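Local structure of major capsid protein (Faustovirus, 5J7O) at residues Gln108-Thr112 / Thr386-Gln390; Glu522-Arg528 / Ile594-Phe600. The protein probably builds the icosahedral protein shell of this large double-stranded DNA virus, as a double jelly-roll capsid subunit that assembles into trimers. Residues are numbered along the deposited sequence.

Overall arrangement
Both interactions are antiparallel strand pairings in a double jelly-roll capsid subunit, and each sits where a strand pair runs out into loops. Interaction 1 joins the end of strand 99-109 to the start of strand 389-401. Interaction 2 joins the start of strand 526-531 to the end of strand 592-597. Their centres lie 41 Å apart and their nearest atoms about 29 Å apart, so they do not touch. Along the chain they follow one another. Gln108 in interaction 1 packs on Arg541 of the second subunit, whereas no other chain of the trimer touches interaction 2.

Interaction 1: residues Gln108-Thr112 / Thr386-Gln390; sequences QLAAT and TQAVQ
Two jelly-roll strands pair antiparallel here, at the end of strand 99-109 and the start of strand 389-401. The end-to-end directions of the touching parts differ by 152°. Leu109 and Val389 form a non-hydrogen-bonded pair with CA atoms 4.8 Å apart. Backbone bonds flank it: Gln390 N donates to Gln108 O at 2.8 Å, and Ala110 N to Ala388 O at 3.1 Å. After Leu109 the chain leaves the strand; Ala110 and Ala111 are polyproline-like (phi near -60°, psi near 145°).

Leu109 (m, t) and Val389 (t) share one face of the sheet and meet at 3.7 Å, CD2 to CG2. On the other side Gln390 (m, t) brings CD to 3.6 Å from Ala110 CB; its OE1 hydrogen-bonds to Gln292. Gln108 NE2 hydrogen-bonds to Asn294.

Past the strand pair, a side chain takes over. The extended Gln387 (t, t) also reaches Tyr85, Gln329 and Tyr177. Gln387 NE2 lies 3.7 Å from Thr112 CG2 and donates to Ala110 O at 2.8 Å.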
ATOM      1  N   GLN B 108      -3.025  -6.418  28.550  1.00 37.42           N
ATOM      2  CA  GLN B 108      -1.967  -5.493  28.936  1.00 37.58           C
ATOM      3  C   GLN B 108      -0.781  -6.293  29.452  1.00 37.70           C
ATOM      4  O   GLN B 108      -0.897  -7.001  30.457  1.00 39.63           O
ATOM      5  CB  GLN B 108      -2.463  -4.510  29.999  1.00 39.25           C
ATOM      6  CG  GLN B 108      -1.659  -3.228  30.091  1.00 40.25           C
ATOM      7  CD  GLN B 108      -2.279  -2.229  31.048  1.00 41.22           C
ATOM      8  OE1 GLN B 108      -2.485  -2.524  32.223  1.00 41.97           O
ATOM      9  NE2 GLN B 108      -2.590  -1.041  30.543  1.00 41.86           N
ATOM     10  N   LEU B 109       0.353  -6.176  28.769  1.00 38.26           N
ATOM     11  CA  LEU B 109       1.564  -6.911  29.108  1.00 39.92           C
ATOM     12  C   LEU B 109       2.635  -5.931  29.568  1.00 40.41           C
ATOM     13  O   LEU B 109       2.898  -4.931  28.891  1.00 40.72           O
ATOM     14  CB  LEU B 109       2.053  -7.727  27.911  1.00 39.65           C
ATOM     15  CG  LEU B 109       0.988  -8.647  27.308  1.00 41.17           C
ATOM     16  CD1 LEU B 109       1.494  -9.326  26.044  1.00 42.20           C
ATOM     17  CD2 LEU B 109       0.531  -9.680  28.328  1.00 40.24           C
ATOM     18  N   ALA B 110       3.247  -6.223  30.713  1.00 39.90           N
ATOM     19  CA  ALA B 110       4.169  -5.286  31.339  1.00 39.50           C
ATOM     20  C   ALA B 110       5.391  -5.043  30.462  1.00 37.34           C
ATOM     21  O   ALA B 110       5.837  -5.922  29.718  1.00 37.29           O
ATOM     22  CB  ALA B 110       4.607  -5.810  32.708  1.00 38.45           C
ATOM     23  N   ALA B 111       5.923  -3.824  30.546  1.00 36.03           N
ATOM     24  CA  ALA B 111       7.197  -3.520  29.910  1.00 36.53           C
ATOM     25  C   ALA B 111       8.262  -4.479  30.419  1.00 38.70           C
ATOM     26  O   ALA B 111       8.291  -4.830  31.603  1.00 40.98           O
ATOM     27  CB  ALA B 111       7.603  -2.072  30.190  1.00 35.64           C
ATOM     28  N   THR B 112       9.133  -4.922  29.518  1.00 38.15           N
ATOM     29  CA  THR B 112       9.991  -6.053  29.829  1.00 36.35           C
ATOM     30  C   THR B 112      11.326  -5.908  29.111  1.00 36.77           C
ATOM     31  O   THR B 112      11.438  -5.222  28.092  1.00 36.42           O
ATOM     32  CB  THR B 112       9.304  -7.372  29.449  1.00 34.34           C
ATOM     33  OG1 THR B 112      10.047  -8.479  29.972  1.00 35.20           O
ATOM     34  CG2 THR B 112       9.194  -7.501  27.939  1.00 33.02           C
ATOM     35  N   THR B 386       8.997 -13.537  34.738  1.00 47.80           N
ATOM     36  CA  THR B 386       8.051 -12.960  35.680  1.00 46.87           C
ATOM     37  C   THR B 386       7.257 -11.808  35.081  1.00 46.50           C
ATOM     38  O   THR B 386       6.588 -11.080  35.821  1.00 47.01           O
ATOM     39  CB  THR B 386       8.772 -12.486  36.945  1.00 46.72           C
ATOM     40  OG1 THR B 386       9.771 -11.518  36.599  1.00 48.79           O
ATOM     41  CG2 THR B 386       9.428 -13.658  37.661  1.00 45.75           C
ATOM     42  N   GLN B 387       7.320 -11.622  33.762  1.00 45.25           N
ATOM     43  CA  GLN B 387       6.554 -10.563  33.116  1.00 44.12           C
ATOM     44  C   GLN B 387       5.066 -10.792  33.339  1.00 44.13           C
ATOM     45  O   GLN B 387       4.526 -11.841  32.976  1.00 42.79           O
ATOM     46  CB  GLN B 387       6.865 -10.512  31.622  1.00 43.09           C
ATOM     47  CG  GLN B 387       6.198  -9.347  30.909  1.00 41.76           C
ATOM     48  CD  GLN B 387       5.978  -9.610  29.435  1.00 39.71           C
ATOM     49  OE1 GLN B 387       6.026 -10.755  28.983  1.00 40.02           O
ATOM     50  NE2 GLN B 387       5.730  -8.550  28.675  1.00 38.48           N
ATOM     51  N   ALA B 388       4.406  -9.806  33.934  1.00 44.88           N
ATOM     52  CA  ALA B 388       3.028  -9.958  34.367  1.00 44.49           C
ATOM     53  C   ALA B 388       2.050  -9.541  33.276  1.00 42.02           C
ATOM     54  O   ALA B 388       2.327  -8.649  32.469  1.00 39.84           O
ATOM     55  CB  ALA B 388       2.769  -9.134  35.629  1.00 46.93           C
ATOM     56  N   VAL B 389       0.901 -10.214  33.254  1.00 42.29           N
ATOM     57  CA  VAL B 389      -0.267  -9.739  32.519  1.00 39.52           C
ATOM     58  C   VAL B 389      -0.966  -8.740  33.436  1.00 38.39           C
ATOM     59  O   VAL B 389      -1.667  -9.124  34.373  1.00 39.26           O
ATOM     60  CB  VAL B 389      -1.197 -10.884  32.107  1.00 36.25           C
ATOM     61  CG1 VAL B 389      -2.470 -10.334  31.480  1.00 36.27           C
ATOM     62  CG2 VAL B 389      -0.488 -11.824  31.144  1.00 34.63           C
ATOM     63  N   GLN B 390      -0.758  -7.450  33.180  1.00 37.64           N
ATOM     64  CA  GLN B 390      -1.184  -6.421  34.119  1.00 41.35           C
ATOM     65  C   GLN B 390      -2.690  -6.194  34.116  1.00 43.96           C
ATOM     66  O   GLN B 390      -3.229  -5.729  35.125  1.00 44.79           O
ATOM     67  CB  GLN B 390      -0.455  -5.111  33.818  1.00 42.96           C
ATOM     68  CG  GLN B 390       1.056  -5.228  33.934  1.00 43.94           C
ATOM     69  CD  GLN B 390       1.766  -3.906  33.735  1.00 43.11           C
ATOM     70  OE1 GLN B 390       1.647  -3.275  32.684  1.00 42.82           O
ATOM     71  NE2 GLN B 390       2.509  -3.477  34.750  1.00 42.96           N
TER

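Interaction 2: residues Glu522-Arg528 / Ile594-Phe600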
ATOM      1  N   GLU B 522       6.257 -22.792  -1.565  1.00 37.92           N
ATOM      2  CA  GLU B 522       4.924 -23.359  -1.400  1.00 38.42           C
ATOM      3  C   GLU B 522       5.004 -24.827  -1.001  1.00 37.18           C
ATOM      4  O   GLU B 522       5.832 -25.585  -1.513  1.00 36.79           O
ATOM      5  CB  GLU B 522       4.118 -23.208  -2.692  1.00 41.08           C
ATOM      6  CG  GLU B 522       3.777 -21.769  -3.054  1.00 44.98           C
ATOM      7  CD  GLU B 522       3.032 -21.654  -4.373  1.00 51.15           C
ATOM      8  OE1 GLU B 522       2.283 -22.590  -4.724  1.00 52.28           O
ATOM      9  OE2 GLU B 522       3.201 -20.625  -5.063  1.00 53.15           O
ATOM     10  N   THR B 523       4.136 -25.221  -0.070  1.00 39.18           N
ATOM     11  CA  THR B 523       4.062 -26.601   0.390  1.00 39.22           C
ATOM     12  C   THR B 523       2.946 -27.395  -0.275  1.00 39.60           C
ATOM     13  O   THR B 523       2.948 -28.627  -0.183  1.00 42.77           O
ATOM     14  CB  THR B 523       3.875 -26.649   1.913  1.00 39.68           C
ATOM     15  OG1 THR B 523       2.728 -25.874   2.285  1.00 41.07           O
ATOM     16  CG2 THR B 523       5.107 -26.101   2.621  1.00 39.31           C
ATOM     17  N   LEU B 524       2.005 -26.731  -0.937  1.00 37.57           N
ATOM     18  CA  LEU B 524       0.919 -27.391  -1.648  1.00 39.13           C
ATOM     19  C   LEU B 524       1.068 -27.137  -3.141  1.00 38.54           C
ATOM     20  O   LEU B 524       1.184 -25.984  -3.569  1.00 39.28           O
ATOM     21  CB  LEU B 524      -0.444 -26.891  -1.163  1.00 39.75           C
ATOM     22  CG  LEU B 524      -0.853 -27.226   0.272  1.00 41.26           C
ATOM     23  CD1 LEU B 524      -2.089 -26.435   0.671  1.00 41.69           C
ATOM     24  CD2 LEU B 524      -1.107 -28.716   0.419  1.00 41.94           C
ATOM     25  N   ASP B 525       1.071 -28.213  -3.927  1.00 37.38           N
ATOM     26  CA  ASP B 525       1.088 -28.089  -5.379  1.00 37.87           C
ATOM     27  C   ASP B 525      -0.323 -28.100  -5.957  1.00 36.00           C
ATOM     28  O   ASP B 525      -0.708 -27.181  -6.685  1.00 35.28           O
ATOM     29  CB  ASP B 525       1.920 -29.216  -6.002  1.00 40.30           C
ATOM     30  CG  ASP B 525       3.406 -29.059  -5.741  1.00 42.99           C
ATOM     31  OD1 ASP B 525       3.858 -27.913  -5.531  1.00 41.97           O
ATOM     32  OD2 ASP B 525       4.122 -30.082  -5.750  1.00 45.48           O
ATOM     33  N   THR B 526      -1.099 -29.136  -5.645  1.00 34.39           N
ATOM     34  CA  THR B 526      -2.464 -29.272  -6.128  1.00 34.06           C
ATOM     35  C   THR B 526      -3.374 -29.649  -4.967  1.00 35.78           C
ATOM     36  O   THR B 526      -2.931 -30.209  -3.962  1.00 37.49           O
ATOM     37  CB  THR B 526      -2.581 -30.335  -7.232  1.00 32.96           C
ATOM     38  OG1 THR B 526      -2.425 -31.639  -6.659  1.00 32.15           O
ATOM     39  CG2 THR B 526      -1.518 -30.131  -8.305  1.00 32.97           C
ATOM     40  N   VAL B 527      -4.659 -29.333  -5.116  1.00 34.79           N
ATOM     41  CA  VAL B 527      -5.675 -29.692  -4.131  1.00 28.72           C
ATOM     42  C   VAL B 527      -6.905 -30.215  -4.866  1.00 37.93           C
ATOM     43  O   VAL B 527      -7.285 -29.692  -5.915  1.00 38.91           O
ATOM     44  CB  VAL B 527      -6.040 -28.501  -3.217  1.00 28.22           C
ATOM     45  CG1 VAL B 527      -7.230 -28.839  -2.328  1.00 28.31           C
ATOM     46  CG2 VAL B 527      -4.849 -28.109  -2.360  1.00 34.75           C
ATOM     47  N   ARG B 528      -7.513 -31.261  -4.307  1.00 39.13           N
ATOM     48  CA  ARG B 528      -8.732 -31.859  -4.833  1.00 38.14           C
ATOM     49  C   ARG B 528      -9.707 -32.068  -3.685  1.00 35.26           C
ATOM     50  O   ARG B 528      -9.301 -32.419  -2.574  1.00 32.95           O
ATOM     51  CB  ARG B 528      -8.429 -33.191  -5.539  1.00 40.58           C
ATOM     52  CG  ARG B 528      -9.640 -33.925  -6.095  1.00 45.18           C
ATOM     53  CD  ARG B 528      -9.201 -34.967  -7.113  1.00 49.08           C
ATOM     54  NE  ARG B 528      -9.502 -36.332  -6.693  1.00 52.82           N
ATOM     55  CZ  ARG B 528     -10.466 -37.080  -7.219  1.00 56.66           C
ATOM     56  NH1 ARG B 528     -11.234 -36.593  -8.184  1.00 57.72           N
ATOM     57  NH2 ARG B 528     -10.668 -38.314  -6.777  1.00 58.27           N
ATOM     58  N   ILE B 594      -9.986 -33.980   1.516  1.00 40.38           N
ATOM     59  CA  ILE B 594      -9.144 -32.979   0.873  1.00 39.12           C
ATOM     60  C   ILE B 594      -7.848 -33.671   0.480  1.00 39.61           C
ATOM     61  O   ILE B 594      -7.122 -34.183   1.343  1.00 40.87           O
ATOM     62  CB  ILE B 594      -8.871 -31.780   1.794  1.00 37.99           C
ATOM     63  CG1 ILE B 594     -10.172 -31.040   2.114  1.00 39.43           C
ATOM     64  CG2 ILE B 594      -7.859 -30.838   1.157  1.00 37.34           C
ATOM     65  CD1 ILE B 594      -9.990 -29.873   3.061  1.00 40.84           C
ATOM     66  N   GLU B 595      -7.560 -33.697  -0.816  1.00 39.67           N
ATOM     67  CA  GLU B 595      -6.392 -34.383  -1.352  1.00 41.75           C
ATOM     68  C   GLU B 595      -5.374 -33.355  -1.821  1.00 40.78           C
ATOM     69  O   GLU B 595      -5.732 -32.380  -2.488  1.00 40.66           O
ATOM     70  CB  GLU B 595      -6.787 -35.307  -2.504  1.00 45.40           C
ATOM     71  CG  GLU B 595      -7.921 -36.254  -2.159  1.00 50.48           C
ATOM     72  CD  GLU B 595      -8.321 -37.132  -3.324  1.00 54.61           C
ATOM     73  OE1 GLU B 595      -9.342 -37.842  -3.211  1.00 55.25           O
ATOM     74  OE2 GLU B 595      -7.614 -37.114  -4.354  1.00 57.58           O
ATOM     75  N   TYR B 596      -4.109 -33.577  -1.474  1.00 40.17           N
ATOM     76  CA  TYR B 596      -3.039 -32.651  -1.806  1.00 37.38           C
ATOM     77  C   TYR B 596      -1.868 -33.407  -2.418  1.00 35.33           C
ATOM     78  O   TYR B 596      -1.696 -34.610  -2.208  1.00 33.24           O
ATOM     79  CB  TYR B 596      -2.554 -31.880  -0.568  1.00 36.13           C
ATOM     80  CG  TYR B 596      -1.719 -32.720   0.378  1.00 34.62           C
ATOM     81  CD1 TYR B 596      -0.335 -32.785   0.248  1.00 31.34           C
ATOM     82  CD2 TYR B 596      -2.315 -33.449   1.397  1.00 35.59           C
ATOM     83  CE1 TYR B 596       0.428 -33.555   1.100  1.00 31.41           C
ATOM     84  CE2 TYR B 596      -1.557 -34.219   2.259  1.00 35.16           C
ATOM     85  CZ  TYR B 596      -0.188 -34.268   2.106  1.00 33.26           C
ATOM     86  OH  TYR B 596       0.572 -35.033   2.960  1.00 32.40           O
ATOM     87  N   THR B 597      -1.057 -32.672  -3.172  1.00 35.11           N
ATOM     88  CA  THR B 597       0.265 -33.118  -3.584  1.00 37.89           C
ATOM     89  C   THR B 597       1.262 -32.030  -3.215  1.00 39.74           C
ATOM     90  O   THR B 597       0.957 -30.838  -3.319  1.00 40.18           O
ATOM     91  CB  THR B 597       0.334 -33.420  -5.086  1.00 38.99           C
ATOM     92  OG1 THR B 597      -0.293 -32.362  -5.821  1.00 44.15           O
ATOM     93  CG2 THR B 597      -0.361 -34.735  -5.397  1.00 35.60           C
ATOM     94  N   SER B 598       2.447 -32.443  -2.773  1.00 39.90           N
ATOM     95  CA  SER B 598       3.429 -31.521  -2.227  1.00 41.07           C
ATOM     96  C   SER B 598       4.799 -31.784  -2.831  1.00 41.00           C
ATOM     97  O   SER B 598       5.189 -32.938  -3.034  1.00 41.77           O
ATOM     98  CB  SER B 598       3.509 -31.643  -0.700  1.00 42.68           C
ATOM     99  OG  SER B 598       4.448 -30.728  -0.163  1.00 44.31           O
ATOM    100  N   SER B 599       5.520 -30.705  -3.118  1.00 40.67           N
ATOM    101  CA  SER B 599       6.922 -30.784  -3.502  1.00 41.56           C
ATOM    102  C   SER B 599       7.858 -30.587  -2.317  1.00 40.10           C
ATOM    103  O   SER B 599       9.076 -30.727  -2.475  1.00 39.43           O
ATOM    104  CB  SER B 599       7.237 -29.743  -4.582  1.00 41.44           C
ATOM    105  OG  SER B 599       6.521 -30.011  -5.776  1.00 42.46           O
ATOM    106  N   PHE B 600       7.319 -30.282  -1.137  1.00 39.02           N
ATOM    107  CA  PHE B 600       8.115 -29.981   0.044  1.00 39.59           C
ATOM    108  C   PHE B 600       7.984 -31.031   1.137  1.00 40.93           C
ATOM    109  O   PHE B 600       8.992 -31.457   1.708  1.00 41.80           O
ATOM    110  CB  PHE B 600       7.716 -28.605   0.601  1.00 38.97           C
ATOM    111  CG  PHE B 600       8.523 -28.176   1.792  1.00 38.25           C
ATOM    112  CD1 PHE B 600       9.793 -27.649   1.628  1.00 37.95           C
ATOM    113  CD2 PHE B 600       8.013 -28.295   3.075  1.00 38.60           C
ATOM    114  CE1 PHE B 600      10.542 -27.252   2.718  1.00 37.61           C
ATOM    115  CE2 PHE B 600       8.757 -27.898   4.172  1.00 39.07           C
ATOM    116  CZ  PHE B 600      10.025 -27.379   3.993  1.00 39.05           C
TER
HETATM  117  O   HOH W   1       4.510 -28.104  -3.062  1.00 37.39           O
HETATM  118  O   HOH W   2      -8.639 -39.816  -4.706  1.00 53.65           O
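A classic beta bulge marks this antiparallel pairing between the two inner strands of a four-stranded jelly-roll sheet: Asp525 and Thr526 both face Thr597. Strands 526-528 and 594-597 run at 162° to each other, with axes 4.6 Å apart at closest approach. Arg528 and Glu595 form a hydrogen-bonded pair. Arg528 N to Glu595 O and Glu595 N to Arg528 O are both 2.8 Å. Val527 and Tyr596 follow as a non-hydrogen-bonded pair. At the bulge, Asp525 N donates to Thr597 O at 2.7 Å, and Thr597 N to Thr526 O at 3.2 Å.

One face of the pair is polar. Thr526 OG1 and Thr597 OG1 share a very short hydrogen bond of 2.4 Å. Arg528 NE makes a salt bridge to Glu595 OE2 at 3.1 Å, and water 2 links Arg528 NH2 to Glu595 OE1. Arg528 NH1 has a second acidic partner in Glu535.

The other face is apolar. Leu524 CD2 lies 3.6 Å from Tyr596 CB, and Val527 CG1 lies 4.1 Å from Ile594 CG2. Leu449 and Leu569, from strands 444-453 and 567-570 of another sheet, pack on both Val527 and Ile594. Tyr596 OH hydrogen-bonds to Asn430 O.

Beyond the strands, side chains hold the loops together. Ser598 OG donates to Thr523 O at 2.6 Å and accepts from Phe600 N at 3.1 Å, an ST turn. Thr523 CG2 touches Phe600 CD2 at 3.7 Å. Water 1 accepts from Ser599 N and donates to Glu522 O. Ser599 OG donates to Asp525 OD2 at a very short 2.4 Å.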